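Local structure of putative uncharacterized protein (Burkholderia ambifaria, 3W20) at residues V103-G106 and L107-T110. The protein is probably an iron- and 2-oxoglutarate-dependent dioxygenase acting on N-substituted L-amino acids, with zinc occupying its metal site in this crystal. Numbering follows the deposited sequence.
Sequences VNDG and LRTT
R108 reaches back over the last turn of helix 87-107 to D105, where NH1 lies 2.7 Å from OD1 in a salt bridge. Its hydrogen-bond component is weak, since the N-H...O angle is only 121°. The carboxylate and guanidinium planes are also steeply inclined to each other, so the two groups do not meet as a flat, two-bond pair. The R108 chain gets there by a bend at chi3, which folds the guanidinium back so that one face lies over the carbonyl oxygen of N104. That same oxygen accepts the R108 backbone N at 2.8 Å. One residue earlier V103 O takes the N of L107 at 3.0 Å in a nearly straight bond; both are i to i+4 bonds. On another side of the turn, V103 and L107 run alongside each other, CG2 of V103 meeting CD1 of L107 at 3.7 Å, and OD1 of N104 touches the same methyl.

Beyond this the bonding shortens to i to i+3. G106 O is gripped twice by T109: OG1 approaches on a lone pair in the carbonyl plane at 2.7 Å, while the backbone N comes from above that plane, 53° out of it. With chi1 at 66°, OG1 sits between the backbone N and carbonyl carbon of T109, turned back to this acceptor. L107 O is likewise shared by the N and OG1 of T110, across a type I beta turn.

Farther out, E134 pairs with R108 NH2 and accepts from N104 ND2, and N104 also bonds the backbone of F135 and L137, tying the helix end to the 134-137 segment. T110 OG1 bonds V113 N as well, making T110 the N-cap of helix 111-120: a tight turn between two consecutive helices, 87-107 and 111-120, lying outside the metal centre of this double-stranded beta-helix dioxygenase fold.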
ATOM      1  N   VAL A 103       4.557 -10.165  -3.853  1.00 24.73           N
ATOM      2  CA  VAL A 103       4.151 -11.455  -4.393  1.00 23.27           C
ATOM      3  C   VAL A 103       3.924 -11.430  -5.920  1.00 21.57           C
ATOM      4  O   VAL A 103       3.981 -12.502  -6.574  1.00 20.90           O
ATOM      5  CB  VAL A 103       2.908 -12.030  -3.707  1.00 26.14           C
ATOM      6  CG1 VAL A 103       2.940 -11.933  -2.184  1.00 27.17           C
ATOM      7  CG2 VAL A 103       1.678 -11.327  -4.191  1.00 24.18           C
ATOM      8  N   ASN A 104       3.717 -10.266  -6.511  1.00 20.83           N
ATOM      9  CA  ASN A 104       3.369 -10.214  -7.953  1.00 20.34           C
ATOM     10  C   ASN A 104       4.541 -10.626  -8.867  1.00 24.55           C
ATOM     11  O   ASN A 104       4.289 -11.108  -9.947  1.00 21.95           O
ATOM     12  CB  ASN A 104       2.922  -8.841  -8.396  1.00 18.55           C
ATOM     13  CG  ASN A 104       1.435  -8.599  -8.125  1.00 18.15           C
ATOM     14  OD1 ASN A 104       0.713  -9.492  -7.716  1.00 20.77           O
ATOM     15  ND2 ASN A 104       1.010  -7.416  -8.382  1.00 19.69           N
ATOM     16  N   ASP A 105       5.786 -10.482  -8.389  1.00 26.16           N
ATOM     17  CA  ASP A 105       6.951 -10.860  -9.190  1.00 29.84           C
ATOM     18  C   ASP A 105       6.917 -12.338  -9.532  1.00 29.71           C
ATOM     19  O   ASP A 105       7.124 -12.735 -10.705  1.00 31.92           O
ATOM     20  CB  ASP A 105       8.247 -10.433  -8.498  1.00 38.04           C
ATOM     21  CG  ASP A 105       8.548  -8.921  -8.679  1.00 43.11           C
ATOM     22  OD1 ASP A 105       7.938  -8.258  -9.545  1.00 43.69           O
ATOM     23  OD2 ASP A 105       9.402  -8.388  -7.937  1.00 46.67           O
ATOM     24  N   GLY A 106       6.609 -13.143  -8.523  1.00 24.88           N
ATOM     25  CA  GLY A 106       6.243 -14.542  -8.736  1.00 25.39           C
ATOM     26  C   GLY A 106       4.929 -14.775  -9.487  1.00 23.46           C
ATOM     27  O   GLY A 106       4.873 -15.584 -10.475  1.00 20.49           O
ATOM     28  N   LEU A 107       3.841 -14.071  -9.081  1.00 19.79           N
ATOM     29  CA  LEU A 107       2.551 -14.383  -9.786  1.00 20.82           C
ATOM     30  C   LEU A 107       2.571 -14.093 -11.273  1.00 20.14           C
ATOM     31  O   LEU A 107       1.963 -14.796 -12.060  1.00 19.17           O
ATOM     32  CB  LEU A 107       1.375 -13.575  -9.141  1.00 20.88           C
ATOM     33  CG  LEU A 107       1.057 -13.994  -7.721  1.00 21.20           C
ATOM     34  CD1 LEU A 107       0.065 -13.002  -7.075  1.00 19.32           C
ATOM     35  CD2 LEU A 107       0.509 -15.441  -7.636  1.00 20.59           C
ATOM     36  N   ARG A 108       3.300 -13.072 -11.697  1.00 23.25           N
ATOM     37  CA  ARG A 108       3.292 -12.744 -13.082  1.00 23.30           C
ATOM     38  C   ARG A 108       3.937 -13.829 -13.923  1.00 24.53           C
ATOM     39  O   ARG A 108       3.679 -13.858 -15.089  1.00 27.51           O
ATOM     40  CB  ARG A 108       3.991 -11.415 -13.357  1.00 28.48           C
ATOM     41  CG  ARG A 108       5.514 -11.531 -13.366  1.00 27.83           C
ATOM     42  CD  ARG A 108       6.132 -10.277 -13.981  1.00 36.95           C
ATOM     43  NE  ARG A 108       5.318  -9.129 -13.599  1.00 43.74           N
ATOM     44  CZ  ARG A 108       5.346  -8.526 -12.401  1.00 46.81           C
ATOM     45  NH1 ARG A 108       6.200  -8.924 -11.469  1.00 48.13           N
ATOM     46  NH2 ARG A 108       4.507  -7.533 -12.129  1.00 39.70           N
ATOM     47  N   THR A 109       4.688 -14.749 -13.310  1.00 24.85           N
ATOM     48  CA  THR A 109       5.342 -15.840 -14.077  1.00 28.20           C
ATOM     49  C   THR A 109       4.488 -17.106 -14.119  1.00 29.21           C
ATOM     50  O   THR A 109       4.852 -18.084 -14.753  1.00 23.31           O
ATOM     51  CB  THR A 109       6.746 -16.215 -13.515  1.00 27.12           C
ATOM     52  OG1 THR A 109       6.628 -16.800 -12.203  1.00 28.05           O
ATOM     53  CG2 THR A 109       7.647 -14.932 -13.446  1.00 29.02           C
ATOM     54  N   THR A 110       3.393 -17.124 -13.356  1.00 23.06           N
ATOM     55  CA  THR A 110       2.595 -18.326 -13.298  1.00 21.53           C
ATOM     56  C   THR A 110       1.918 -18.638 -14.613  1.00 18.56           C
ATOM     57  O   THR A 110       1.566 -17.734 -15.369  1.00 22.55           O
ATOM     58  CB  THR A 110       1.543 -18.311 -12.156  1.00 20.17           C
ATOM     59  OG1 THR A 110       0.543 -17.358 -12.456  1.00 18.51           O
ATOM     60  CG2 THR A 110       2.146 -17.971 -10.844  1.00 22.30           C
TER